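Long-range contacts in arginine 3rd transport system periplasmic binding protein (Legionella pneumophila subsp. pneumophila str. Philadelphia 1, PDB 3KZG), which probably binds arginine in the periplasm and delivers it to a membrane transport system: residues N91-T96 with Y180-K185; K111-R116 with R130-I135; T119-Q124 with A154-Y159. All coordinates share one frame; numbering follows the deposited sequence.

How the interactions relate
All three contacts belong to one five-stranded mixed sheet in one lobe of the binding protein. Interaction 1 pairs an outermost strand, 180-188, antiparallel to 91-97; interaction 2 pairs the other outermost strand, 133-137, parallel to 112-116. Both rely mainly on backbone hydrogen bonds, yet interaction 1 is largely buried, whereas interaction 2 is only partly so and carries long polar side chains. Interaction 3, buried and closest of the three to the centre of the chain, instead uses side chains to pack helix 121-127 on strand 154-158. That helix is also the connection within the unit of interaction 2, while S92 meets Q124 and Y121, tying interactions 1 and 3 together.

Interaction 1. Residues N91-T96 with Y180-K185; sequences NSQYIT and YKLIGK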
ATOM      1  N   ASN A  91     -11.989 -14.502  18.715  1.00 16.28           N
ATOM      2  CA  ASN A  91     -12.657 -15.706  18.232  1.00 18.15           C
ATOM      3  C   ASN A  91     -12.227 -16.894  19.081  1.00 16.85           C
ATOM      4  O   ASN A  91     -11.086 -16.958  19.520  1.00 17.46           O
ATOM      5  CB  ASN A  91     -12.288 -16.005  16.774  1.00 17.41           C
ATOM      6  CG  ASN A  91     -12.629 -14.871  15.836  1.00 18.77           C
ATOM      7  OD1 ASN A  91     -11.788 -14.029  15.531  1.00 21.10           O
ATOM      8  ND2 ASN A  91     -13.870 -14.840  15.378  1.00 17.97           N
ATOM      9  N   SER A  92     -13.145 -17.824  19.309  1.00 17.43           N
ATOM     10  CA  SER A  92     -12.833 -19.024  20.076  1.00 17.22           C
ATOM     11  C   SER A  92     -12.604 -20.151  19.069  1.00 17.35           C
ATOM     12  O   SER A  92     -12.915 -20.003  17.881  1.00 16.72           O
ATOM     13  CB  SER A  92     -13.981 -19.380  21.026  1.00 16.58           C
ATOM     14  OG  SER A  92     -15.147 -19.762  20.329  1.00 19.81           O
ATOM     15  N   GLN A  93     -12.065 -21.272  19.537  1.00 16.76           N
ATOM     16  CA  GLN A  93     -11.784 -22.402  18.655  1.00 16.74           C
ATOM     17  C   GLN A  93     -11.746 -23.724  19.411  1.00 18.04           C
ATOM     18  O   GLN A  93     -11.126 -23.821  20.469  1.00 19.28           O
ATOM     19  CB  GLN A  93     -10.439 -22.176  17.952  1.00 16.43           C
ATOM     20  CG  GLN A  93      -9.923 -23.364  17.129  1.00 16.37           C
ATOM     21  CD  GLN A  93     -10.716 -23.596  15.853  1.00 15.53           C
ATOM     22  OE1 GLN A  93     -10.792 -22.724  14.992  1.00 16.37           O
ATOM     23  NE2 GLN A  93     -11.310 -24.779  15.729  1.00 14.72           N
ATOM     24  N   TYR A  94     -12.417 -24.738  18.875  1.00 17.82           N
ATOM     25  CA  TYR A  94     -12.408 -26.053  19.507  1.00 17.70           C
ATOM     26  C   TYR A  94     -11.161 -26.794  19.036  1.00 19.03           C
ATOM     27  O   TYR A  94     -10.836 -26.793  17.843  1.00 18.23           O
ATOM     28  CB  TYR A  94     -13.665 -26.853  19.141  1.00 15.91           C
ATOM     29  CG  TYR A  94     -14.893 -26.493  19.955  1.00 14.44           C
ATOM     30  CD1 TYR A  94     -15.042 -26.941  21.271  1.00 14.49           C
ATOM     31  CD2 TYR A  94     -15.904 -25.698  19.412  1.00 15.86           C
ATOM     32  CE1 TYR A  94     -16.168 -26.607  22.026  1.00 15.10           C
ATOM     33  CE2 TYR A  94     -17.034 -25.359  20.156  1.00 15.35           C
ATOM     34  CZ  TYR A  94     -17.160 -25.815  21.462  1.00 16.37           C
ATOM     35  OH  TYR A  94     -18.281 -25.481  22.201  1.00 18.23           O
ATOM     36  N   ILE A  95     -10.456 -27.404  19.983  1.00 19.47           N
ATOM     37  CA  ILE A  95      -9.244 -28.156  19.691  1.00 20.05           C
ATOM     38  C   ILE A  95      -9.278 -29.466  20.473  1.00 21.24           C
ATOM     39  O   ILE A  95      -9.830 -29.525  21.568  1.00 21.70           O
ATOM     40  CB  ILE A  95      -7.986 -27.340  20.075  1.00 20.39           C
ATOM     41  CG1 ILE A  95      -6.722 -28.120  19.708  1.00 20.27           C
ATOM     42  CG2 ILE A  95      -8.006 -27.007  21.570  1.00 21.42           C
ATOM     43  CD1 ILE A  95      -5.454 -27.320  19.866  1.00 19.82           C
ATOM     44  N   THR A  96      -8.713 -30.521  19.895  1.00 22.23           N
ATOM     45  CA  THR A  96      -8.676 -31.829  20.548  1.00 23.72           C
ATOM     46  C   THR A  96      -7.421 -32.563  20.078  1.00 24.61           C
ATOM     47  O   THR A  96      -6.680 -32.048  19.247  1.00 24.78           O
ATOM     48  CB  THR A  96      -9.933 -32.664  20.201  1.00 23.46           C
ATOM     49  OG1 THR A  96      -9.985 -33.826  21.040  1.00 23.27           O
ATOM     50  CG2 THR A  96      -9.911 -33.099  18.741  1.00 23.73           C
ATOM     51  N   TYR A 180      -2.287 -32.183  18.030  1.00 24.27           N
ATOM     52  CA  TYR A 180      -3.615 -31.575  18.059  1.00 24.61           C
ATOM     53  C   TYR A 180      -4.239 -31.398  16.678  1.00 24.28           C
ATOM     54  O   TYR A 180      -3.560 -31.473  15.653  1.00 22.78           O
ATOM     55  CB  TYR A 180      -3.540 -30.195  18.728  1.00 25.36           C
ATOM     56  CG  TYR A 180      -2.968 -30.204  20.124  1.00 23.96           C
ATOM     57  CD1 TYR A 180      -3.682 -30.757  21.191  1.00 26.10           C
ATOM     58  CD2 TYR A 180      -1.708 -29.667  20.381  1.00 23.56           C
ATOM     59  CE1 TYR A 180      -3.150 -30.773  22.482  1.00 24.51           C
ATOM     60  CE2 TYR A 180      -1.167 -29.678  21.661  1.00 23.52           C
ATOM     61  CZ  TYR A 180      -1.893 -30.231  22.708  1.00 25.75           C
ATOM     62  OH  TYR A 180      -1.359 -30.228  23.981  1.00 27.29           O
ATOM     63  N   LYS A 181      -5.548 -31.161  16.676  1.00 23.41           N
ATOM     64  CA  LYS A 181      -6.307 -30.902  15.458  1.00 23.40           C
ATOM     65  C   LYS A 181      -7.479 -29.995  15.845  1.00 23.86           C
ATOM     66  O   LYS A 181      -8.054 -30.133  16.931  1.00 22.17           O
ATOM     67  CB  LYS A 181      -6.827 -32.200  14.814  1.00 22.39           C
ATOM     68  CG  LYS A 181      -7.847 -32.976  15.629  1.00 23.34           C
ATOM     69  CD  LYS A 181      -8.441 -34.112  14.801  1.00 23.65           C
ATOM     70  CE  LYS A 181      -9.356 -34.995  15.627  1.00 26.99           C
ATOM     71  NZ  LYS A 181      -9.901 -36.129  14.827  1.00 27.16           N
ATOM     72  N   LEU A 182      -7.812 -29.059  14.964  1.00 24.47           N
ATOM     73  CA  LEU A 182      -8.902 -28.125  15.213  1.00 25.31           C
ATOM     74  C   LEU A 182     -10.229 -28.722  14.770  1.00 26.32           C
ATOM     75  O   LEU A 182     -10.304 -29.425  13.760  1.00 26.56           O
ATOM     76  CB  LEU A 182      -8.655 -26.814  14.463  1.00 25.87           C
ATOM     77  CG  LEU A 182      -7.273 -26.168  14.577  1.00 27.10           C
ATOM     78  CD1 LEU A 182      -7.291 -24.823  13.862  1.00 27.72           C
ATOM     79  CD2 LEU A 182      -6.886 -25.993  16.040  1.00 26.77           C
ATOM     80  N   ILE A 183     -11.280 -28.430  15.526  1.00 26.52           N
ATOM     81  CA  ILE A 183     -12.610 -28.938  15.223  1.00 26.73           C
ATOM     82  C   ILE A 183     -13.528 -27.777  14.846  1.00 26.71           C
ATOM     83  O   ILE A 183     -13.792 -26.895  15.667  1.00 26.96           O
ATOM     84  CB  ILE A 183     -13.198 -29.679  16.443  1.00 26.71           C
ATOM     85  CG1 ILE A 183     -12.208 -30.749  16.925  1.00 28.20           C
ATOM     86  CG2 ILE A 183     -14.534 -30.315  16.078  1.00 27.82           C
ATOM     87  CD1 ILE A 183     -11.862 -31.795  15.875  1.00 27.36           C
ATOM     88  N   GLY A 184     -14.002 -27.779  13.601  1.00 25.35           N
ATOM     89  CA  GLY A 184     -14.877 -26.716  13.131  1.00 23.55           C
ATOM     90  C   GLY A 184     -14.104 -25.439  12.872  1.00 23.85           C
ATOM     91  O   GLY A 184     -12.902 -25.386  13.120  1.00 22.62           O
ATOM     92  N   LYS A 185     -14.779 -24.411  12.366  1.00 23.02           N
ATOM     93  CA  LYS A 185     -14.128 -23.129  12.092  1.00 23.03           C
ATOM     94  C   LYS A 185     -14.070 -22.316  13.390  1.00 21.75           C
ATOM     95  O   LYS A 185     -14.674 -22.698  14.390  1.00 20.96           O
ATOM     96  CB  LYS A 185     -14.925 -22.350  11.043  1.00 24.55           C
ATOM     97  CG  LYS A 185     -15.326 -23.175   9.832  1.00 31.12           C
ATOM     98  CD  LYS A 185     -16.336 -22.438   8.956  1.00 34.01           C
ATOM     99  CE  LYS A 185     -16.891 -23.360   7.871  1.00 36.44           C
ATOM    100  NZ  LYS A 185     -17.933 -22.686   7.043  1.00 37.42           N
TER
HETATM  101  O   HOH W   1     -14.341 -24.243  16.634  1.00 12.80           O
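T96 and K181 form an antiparallel hydrogen-bonded pair, with T96 N giving to K181 O (3.1 Å) and K181 N to T96 O (2.9 Å). Here the two strands lie close together and the side chains fill in around the bonds. The methyl CG2 of T96 lies 3.7 Å from CD1 of I183 and also touches the aliphatic stem of K181, which runs alongside it and points the same way. A threonine suits this place because its other branch, OG1, can bond to D153 O while the methyl packs. On the other face I95 is extended at chi2 (172°), which carries CD1 to 3.6 Å from CB of Y180.

Toward Q93 the strands spread apart and polar links take over. The chain of Q93 bends at chi2 (72°), and NE2 donates in its own amide plane to G184 O (3.1 Å) and to Y94 O (3.0 Å). Y94 O also accepts from I183 N at 2.9 Å, the two donors reaching it from opposite faces of its carbonyl plane. A water accepts from Y94 N and donates to I183 O and K185 O, linking the two strands where they diverge. The positive phi of G184 (75°) suits glycine where the chain turns its corner, and K185 is exposed beyond it.

The edge strand 180-188 is thus joined to 91-97, whose other side bonds to strand 154-158 through Q93 with M157 and I95 with S155, while M166 of helix 159-166 packs on L182.

Interaction 2. Residues K111-R116 with R130-I135; sequences KKIGVR and RNNQVI
I135 lies beside G114 where strands 112-116 and 133-137 run parallel, the two strands of a beta-alpha-beta unit whose connection is helix 121-127. I135, K112 and Q133 bury more surface here than the other residues. The backbone of I135 straddles its neighbour: its N donates to I113 O (2.9 Å), and its O accepts from V115 N (3.0 Å). This is the parallel pattern, in which one residue bonds to the two that flank its partner. Its branched side chain, like those of K112 and Q133, lies on the face that G114 leaves without a side chain.

Q133 does the same two residues earlier, straddling K112. Its O takes a nearly straight bond from I113 N (2.8 Å, 171° at the hydrogen), whereas its N reaches K111 O only weakly, at 3.3 Å, near the start of the pairing. K112 and Q133 send their chains out side by side. In K112 a bend at chi3 (66°) turns CE and one at chi4 (65°) turns NZ, and the chain ends near that of Q133. Long polar chains suit this more exposed face because their ends can reach solvent.

The opposite face is apolar and meets the connecting helix: I113 packs on V125 and V134 on L126. Beta-branched residues suit such extended strands, and here CB of V115 rests 4.0 Å from CG1 of V134.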
ATOM      1  N   LYS A 111     -20.090 -34.360  24.574  1.00 25.53           N
ATOM      2  CA  LYS A 111     -18.704 -34.408  25.033  1.00 26.00           C
ATOM      3  C   LYS A 111     -18.401 -33.495  26.214  1.00 25.34           C
ATOM      4  O   LYS A 111     -19.136 -32.541  26.491  1.00 25.75           O
ATOM      5  CB  LYS A 111     -17.758 -34.055  23.881  1.00 25.50           C
ATOM      6  CG  LYS A 111     -18.026 -34.802  22.591  1.00 25.31           C
ATOM      7  CD  LYS A 111     -18.061 -36.307  22.800  1.00 27.57           C
ATOM      8  CE  LYS A 111     -18.396 -37.024  21.501  1.00 28.27           C
ATOM      9  NZ  LYS A 111     -18.725 -38.452  21.742  1.00 33.03           N
ATOM     10  N   LYS A 112     -17.313 -33.806  26.914  1.00 24.60           N
ATOM     11  CA  LYS A 112     -16.870 -33.010  28.052  1.00 23.78           C
ATOM     12  C   LYS A 112     -15.880 -32.002  27.474  1.00 22.19           C
ATOM     13  O   LYS A 112     -14.915 -32.385  26.805  1.00 20.31           O
ATOM     14  CB  LYS A 112     -16.169 -33.897  29.082  1.00 26.92           C
ATOM     15  CG  LYS A 112     -16.986 -35.099  29.526  1.00 32.50           C
ATOM     16  CD  LYS A 112     -16.172 -36.012  30.438  1.00 34.44           C
ATOM     17  CE  LYS A 112     -15.848 -35.328  31.753  1.00 37.14           C
ATOM     18  NZ  LYS A 112     -17.084 -35.064  32.541  1.00 38.76           N
ATOM     19  N   ILE A 113     -16.121 -30.720  27.734  1.00 20.92           N
ATOM     20  CA  ILE A 113     -15.278 -29.656  27.201  1.00 20.10           C
ATOM     21  C   ILE A 113     -14.481 -28.904  28.260  1.00 19.99           C
ATOM     22  O   ILE A 113     -15.037 -28.443  29.254  1.00 19.24           O
ATOM     23  CB  ILE A 113     -16.124 -28.607  26.434  1.00 19.96           C
ATOM     24  CG1 ILE A 113     -17.122 -29.302  25.496  1.00 19.13           C
ATOM     25  CG2 ILE A 113     -15.210 -27.675  25.660  1.00 17.05           C
ATOM     26  CD1 ILE A 113     -16.481 -30.131  24.394  1.00 17.97           C
ATOM     27  N   GLY A 114     -13.179 -28.769  28.032  1.00 20.52           N
ATOM     28  CA  GLY A 114     -12.341 -28.040  28.965  1.00 19.37           C
ATOM     29  C   GLY A 114     -12.384 -26.560  28.630  1.00 20.05           C
ATOM     30  O   GLY A 114     -12.451 -26.184  27.458  1.00 21.13           O
ATOM     31  N   VAL A 115     -12.348 -25.715  29.655  1.00 19.07           N
ATOM     32  CA  VAL A 115     -12.387 -24.271  29.463  1.00 19.41           C
ATOM     33  C   VAL A 115     -11.516 -23.573  30.507  1.00 19.05           C
ATOM     34  O   VAL A 115     -11.352 -24.077  31.617  1.00 19.57           O
ATOM     35  CB  VAL A 115     -13.846 -23.747  29.559  1.00 21.61           C
ATOM     36  CG1 VAL A 115     -13.861 -22.275  29.895  1.00 22.35           C
ATOM     37  CG2 VAL A 115     -14.570 -23.990  28.235  1.00 19.83           C
ATOM     38  N   ARG A 116     -10.955 -22.423  30.143  1.00 17.89           N
ATOM     39  CA  ARG A 116     -10.104 -21.657  31.050  1.00 17.12           C
ATOM     40  C   ARG A 116     -10.988 -20.837  31.990  1.00 18.95           C
ATOM     41  O   ARG A 116     -11.741 -19.967  31.547  1.00 18.76           O
ATOM     42  CB  ARG A 116      -9.195 -20.719  30.252  1.00 17.62           C
ATOM     43  CG  ARG A 116      -8.084 -20.047  31.053  1.00 18.23           C
ATOM     44  CD  ARG A 116      -7.376 -19.001  30.203  1.00 17.91           C
ATOM     45  NE  ARG A 116      -6.113 -18.557  30.782  1.00 16.72           N
ATOM     46  CZ  ARG A 116      -5.354 -17.591  30.276  1.00 17.01           C
ATOM     47  NH1 ARG A 116      -5.731 -16.951  29.173  1.00 19.44           N
ATOM     48  NH2 ARG A 116      -4.203 -17.278  30.858  1.00 17.59           N
ATOM     49  N   ARG A 130     -25.859 -28.596  23.171  1.00 29.63           N
ATOM     50  CA  ARG A 130     -25.556 -29.858  22.511  1.00 30.51           C
ATOM     51  C   ARG A 130     -25.131 -30.873  23.568  1.00 29.32           C
ATOM     52  O   ARG A 130     -24.198 -31.651  23.367  1.00 29.09           O
ATOM     53  CB  ARG A 130     -24.444 -29.664  21.479  1.00 34.04           C
ATOM     54  CG  ARG A 130     -23.488 -28.551  21.845  1.00 39.30           C
ATOM     55  CD  ARG A 130     -22.346 -28.413  20.850  1.00 43.80           C
ATOM     56  NE  ARG A 130     -22.819 -28.220  19.484  1.00 45.84           N
ATOM     57  CZ  ARG A 130     -22.029 -27.908  18.464  1.00 47.91           C
ATOM     58  NH1 ARG A 130     -20.728 -27.749  18.664  1.00 48.89           N
ATOM     59  NH2 ARG A 130     -22.535 -27.767  17.246  1.00 49.09           N
ATOM     60  N   ASN A 131     -25.832 -30.843  24.700  1.00 27.49           N
ATOM     61  CA  ASN A 131     -25.576 -31.741  25.821  1.00 25.99           C
ATOM     62  C   ASN A 131     -24.096 -31.900  26.138  1.00 24.87           C
ATOM     63  O   ASN A 131     -23.527 -32.984  26.008  1.00 23.34           O
ATOM     64  CB  ASN A 131     -26.208 -33.110  25.558  1.00 25.27           C
ATOM     65  CG  ASN A 131     -25.868 -34.123  26.636  1.00 26.81           C
ATOM     66  OD1 ASN A 131     -25.778 -33.780  27.816  1.00 22.93           O
ATOM     67  ND2 ASN A 131     -25.688 -35.380  26.237  1.00 24.97           N
ATOM     68  N   ASN A 132     -23.481 -30.803  26.562  1.00 25.34           N
ATOM     69  CA  ASN A 132     -22.072 -30.803  26.912  1.00 24.94           C
ATOM     70  C   ASN A 132     -21.885 -30.504  28.383  1.00 25.60           C
ATOM     71  O   ASN A 132     -22.726 -29.859  29.014  1.00 27.74           O
ATOM     72  CB  ASN A 132     -21.306 -29.747  26.120  1.00 25.30           C
ATOM     73  CG  ASN A 132     -21.213 -30.069  24.647  1.00 26.33           C
ATOM     74  OD1 ASN A 132     -20.659 -31.094  24.255  1.00 26.24           O
ATOM     75  ND2 ASN A 132     -21.751 -29.188  23.824  1.00 24.69           N
ATOM     76  N   GLN A 133     -20.765 -30.977  28.916  1.00 25.21           N
ATOM     77  CA  GLN A 133     -20.412 -30.750  30.301  1.00 24.59           C
ATOM     78  C   GLN A 133     -19.118 -29.952  30.265  1.00 22.50           C
ATOM     79  O   GLN A 133     -18.205 -30.269  29.504  1.00 22.44           O
ATOM     80  CB  GLN A 133     -20.200 -32.080  31.016  1.00 26.79           C
ATOM     81  CG  GLN A 133     -19.905 -31.939  32.495  1.00 31.84           C
ATOM     82  CD  GLN A 133     -19.808 -33.282  33.189  1.00 33.56           C
ATOM     83  OE1 GLN A 133     -20.747 -34.081  33.159  1.00 32.65           O
ATOM     84  NE2 GLN A 133     -18.670 -33.537  33.818  1.00 34.67           N
ATOM     85  N   VAL A 134     -19.050 -28.902  31.074  1.00 21.35           N
ATOM     86  CA  VAL A 134     -17.875 -28.052  31.118  1.00 18.69           C
ATOM     87  C   VAL A 134     -16.988 -28.328  32.328  1.00 20.15           C
ATOM     88  O   VAL A 134     -17.468 -28.465  33.454  1.00 19.49           O
ATOM     89  CB  VAL A 134     -18.275 -26.555  31.143  1.00 18.51           C
ATOM     90  CG1 VAL A 134     -17.025 -25.685  31.130  1.00 17.52           C
ATOM     91  CG2 VAL A 134     -19.165 -26.229  29.957  1.00 16.46           C
ATOM     92  N   ILE A 135     -15.688 -28.418  32.082  1.00 20.29           N
ATOM     93  CA  ILE A 135     -14.719 -28.640  33.146  1.00 21.02           C
ATOM     94  C   ILE A 135     -13.879 -27.371  33.181  1.00 21.94           C
ATOM     95  O   ILE A 135     -13.212 -27.033  32.199  1.00 21.74           O
ATOM     96  CB  ILE A 135     -13.813 -29.863  32.849  1.00 20.61           C
ATOM     97  CG1 ILE A 135     -14.647 -31.144  32.874  1.00 21.18           C
ATOM     98  CG2 ILE A 135     -12.681 -29.939  33.856  1.00 19.32           C
ATOM     99  CD1 ILE A 135     -15.249 -31.463  34.229  1.00 23.69           C
TER

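Interaction 3. Residues T119-Q124 with A154-Y159; sequences TPYARQ and ASLMDY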
ATOM      1  N   THR A 119     -12.959 -17.052  31.644  1.00 20.96           N
ATOM      2  CA  THR A 119     -13.327 -16.643  30.291  1.00 20.63           C
ATOM      3  C   THR A 119     -14.815 -16.874  30.071  1.00 20.00           C
ATOM      4  O   THR A 119     -15.478 -17.525  30.875  1.00 20.82           O
ATOM      5  CB  THR A 119     -12.576 -17.458  29.203  1.00 21.98           C
ATOM      6  OG1 THR A 119     -12.994 -18.829  29.255  1.00 22.70           O
ATOM      7  CG2 THR A 119     -11.079 -17.369  29.397  1.00 22.37           C
ATOM      8  N   PRO A 120     -15.363 -16.334  28.973  1.00 19.58           N
ATOM      9  CA  PRO A 120     -16.786 -16.512  28.681  1.00 18.52           C
ATOM     10  C   PRO A 120     -17.018 -17.802  27.897  1.00 17.74           C
ATOM     11  O   PRO A 120     -18.116 -18.044  27.395  1.00 17.12           O
ATOM     12  CB  PRO A 120     -17.116 -15.272  27.866  1.00 20.12           C
ATOM     13  CG  PRO A 120     -15.872 -15.101  27.050  1.00 20.47           C
ATOM     14  CD  PRO A 120     -14.762 -15.338  28.066  1.00 20.38           C
ATOM     15  N   TYR A 121     -15.984 -18.636  27.813  1.00 17.89           N
ATOM     16  CA  TYR A 121     -16.075 -19.879  27.055  1.00 17.94           C
ATOM     17  C   TYR A 121     -17.019 -20.946  27.614  1.00 18.86           C
ATOM     18  O   TYR A 121     -17.651 -21.683  26.849  1.00 18.82           O
ATOM     19  CB  TYR A 121     -14.673 -20.447  26.827  1.00 19.91           C
ATOM     20  CG  TYR A 121     -13.802 -19.520  25.993  1.00 20.74           C
ATOM     21  CD1 TYR A 121     -14.352 -18.780  24.939  1.00 20.86           C
ATOM     22  CD2 TYR A 121     -12.434 -19.398  26.236  1.00 20.41           C
ATOM     23  CE1 TYR A 121     -13.566 -17.946  24.152  1.00 20.87           C
ATOM     24  CE2 TYR A 121     -11.635 -18.562  25.450  1.00 20.93           C
ATOM     25  CZ  TYR A 121     -12.212 -17.842  24.410  1.00 19.30           C
ATOM     26  OH  TYR A 121     -11.444 -17.014  23.630  1.00 21.87           O
ATOM     27  N   ALA A 122     -17.127 -21.032  28.934  1.00 18.30           N
ATOM     28  CA  ALA A 122     -18.036 -22.000  29.529  1.00 20.81           C
ATOM     29  C   ALA A 122     -19.439 -21.639  29.054  1.00 22.44           C
ATOM     30  O   ALA A 122     -20.228 -22.502  28.658  1.00 22.46           O
ATOM     31  CB  ALA A 122     -17.970 -21.922  31.051  1.00 21.27           C
ATOM     32  N   ARG A 123     -19.742 -20.347  29.101  1.00 23.28           N
ATOM     33  CA  ARG A 123     -21.045 -19.855  28.681  1.00 23.59           C
ATOM     34  C   ARG A 123     -21.290 -20.130  27.200  1.00 21.53           C
ATOM     35  O   ARG A 123     -22.402 -20.473  26.802  1.00 22.40           O
ATOM     36  CB  ARG A 123     -21.149 -18.354  28.966  1.00 28.06           C
ATOM     37  CG  ARG A 123     -22.502 -17.751  28.634  1.00 34.41           C
ATOM     38  CD  ARG A 123     -22.568 -16.291  29.058  1.00 40.11           C
ATOM     39  NE  ARG A 123     -22.429 -16.133  30.503  1.00 45.34           N
ATOM     40  CZ  ARG A 123     -23.302 -16.592  31.398  1.00 48.05           C
ATOM     41  NH1 ARG A 123     -24.390 -17.244  31.003  1.00 48.91           N
ATOM     42  NH2 ARG A 123     -23.089 -16.395  32.693  1.00 49.07           N
ATOM     43  N   GLN A 124     -20.249 -19.994  26.384  1.00 20.85           N
ATOM     44  CA  GLN A 124     -20.382 -20.237  24.950  1.00 20.62           C
ATOM     45  C   GLN A 124     -20.716 -21.701  24.683  1.00 21.19           C
ATOM     46  O   GLN A 124     -21.586 -22.016  23.872  1.00 20.07           O
ATOM     47  CB  GLN A 124     -19.089 -19.883  24.220  1.00 21.89           C
ATOM     48  CG  GLN A 124     -19.248 -19.869  22.710  1.00 23.35           C
ATOM     49  CD  GLN A 124     -17.927 -19.898  21.979  1.00 23.43           C
ATOM     50  OE1 GLN A 124     -17.005 -19.152  22.303  1.00 23.99           O
ATOM     51  NE2 GLN A 124     -17.830 -20.762  20.974  1.00 26.45           N
ATOM     52  N   ALA A 154     -12.352 -32.447  24.582  1.00 21.05           N
ATOM     53  CA  ALA A 154     -11.854 -31.340  23.784  1.00 20.94           C
ATOM     54  C   ALA A 154     -11.789 -30.091  24.648  1.00 20.69           C
ATOM     55  O   ALA A 154     -12.231 -30.090  25.798  1.00 22.19           O
ATOM     56  CB  ALA A 154     -12.775 -31.097  22.594  1.00 21.54           C
ATOM     57  N   SER A 155     -11.250 -29.029  24.070  1.00 19.70           N
ATOM     58  CA  SER A 155     -11.098 -27.761  24.757  1.00 21.08           C
ATOM     59  C   SER A 155     -11.500 -26.594  23.854  1.00 20.24           C
ATOM     60  O   SER A 155     -11.251 -26.619  22.647  1.00 21.05           O
ATOM     61  CB  SER A 155      -9.640 -27.604  25.201  1.00 22.78           C
ATOM     62  OG  SER A 155      -9.385 -26.302  25.691  1.00 26.35           O
ATOM     63  N   LEU A 156     -12.139 -25.587  24.442  1.00 19.19           N
ATOM     64  CA  LEU A 156     -12.539 -24.388  23.713  1.00 18.23           C
ATOM     65  C   LEU A 156     -11.666 -23.286  24.300  1.00 17.72           C
ATOM     66  O   LEU A 156     -11.755 -22.987  25.491  1.00 17.53           O
ATOM     67  CB  LEU A 156     -14.030 -24.075  23.941  1.00 18.08           C
ATOM     68  CG  LEU A 156     -14.566 -22.815  23.239  1.00 19.75           C
ATOM     69  CD1 LEU A 156     -14.296 -22.898  21.741  1.00 17.43           C
ATOM     70  CD2 LEU A 156     -16.058 -22.673  23.498  1.00 18.41           C
HETATM   71  N   MSE A 157     -10.799 -22.717  23.463  1.00 19.42           N
HETATM   72  CA  MSE A 157      -9.876 -21.663  23.871  1.00 20.43           C
HETATM   73  C   MSE A 157      -9.766 -20.593  22.787  1.00 18.66           C
HETATM   74  O   MSE A 157     -10.464 -20.657  21.778  1.00 19.48           O
HETATM   75  CB  MSE A 157      -8.489 -22.266  24.150  1.00 24.49           C
HETATM   76  CG  MSE A 157      -7.822 -22.950  22.952  1.00 30.64           C
HETATM   77 SE   MSE A 157      -6.128 -23.837  23.366  1.00 41.37          SE
HETATM   78  CE  MSE A 157      -6.813 -25.316  24.451  1.00 34.82           C
ATOM     79  N   ASP A 158      -8.899 -19.610  23.006  1.00 17.38           N
ATOM     80  CA  ASP A 158      -8.694 -18.544  22.030  1.00 16.32           C
ATOM     81  C   ASP A 158      -8.229 -19.163  20.705  1.00 17.09           C
ATOM     82  O   ASP A 158      -7.434 -20.111  20.694  1.00 18.90           O
ATOM     83  CB  ASP A 158      -7.630 -17.552  22.520  1.00 16.60           C
ATOM     84  CG  ASP A 158      -7.960 -16.945  23.882  1.00 19.20           C
ATOM     85  OD1 ASP A 158      -9.051 -16.359  24.040  1.00 19.31           O
ATOM     86  OD2 ASP A 158      -7.116 -17.045  24.797  1.00 19.65           O
ATOM     87  N   TYR A 159      -8.723 -18.624  19.596  1.00 15.57           N
ATOM     88  CA  TYR A 159      -8.360 -19.107  18.269  1.00 14.72           C
ATOM     89  C   TYR A 159      -6.848 -19.087  18.008  1.00 14.89           C
ATOM     90  O   TYR A 159      -6.285 -20.094  17.569  1.00 13.92           O
ATOM     91  CB  TYR A 159      -9.081 -18.284  17.196  1.00 18.26           C
ATOM     92  CG  TYR A 159      -8.625 -18.594  15.787  1.00 20.58           C
ATOM     93  CD1 TYR A 159      -8.869 -19.844  15.216  1.00 21.19           C
ATOM     94  CD2 TYR A 159      -7.917 -17.653  15.041  1.00 20.14           C
ATOM     95  CE1 TYR A 159      -8.414 -20.157  13.938  1.00 24.25           C
ATOM     96  CE2 TYR A 159      -7.455 -17.953  13.757  1.00 23.42           C
ATOM     97  CZ  TYR A 159      -7.707 -19.207  13.214  1.00 24.42           C
ATOM     98  OH  TYR A 159      -7.243 -19.522  11.960  1.00 26.42           O
TER
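Y121 reaches from the first turn of helix 121-127 to D158, where its OH donates to OD1 over a short 2.5 Å. Its bond from CA to CB points toward strand 154-158, and CG is anti to the carbonyl carbon (chi1 -63°). OD1 lies at the ring edge, in its plane, but the hydroxyl comes from above the carboxylate plane; ring and carboxylate are turned 66° apart. A tyrosine suits this place because the ring is long enough to reach the strand, with CD2 3.7 Å from L156 O, while its tip supplies a buried donor. The second carboxylate oxygen of D158, OD2, accepts from N13 ND2.

L156 and Q124 cross at about a right angle. In L156, CG is anti to the backbone N (chi1 179°). Its CD2 lies 3.6 Å from NE2 of Q124 and also touches CB of Y121 at 4.2 Å. The extended Q124 thus lays its amide against a leucine methyl while OE1 accepts from S92 OG.

The contact places helix 121-127 against the middle of the sheet. Strand 154-158 bonds there to 112-116 on one side and 91-97 on the other, M157 faces helix 140-148, and D158 extends the link to strand 4-13 in a separate sheet.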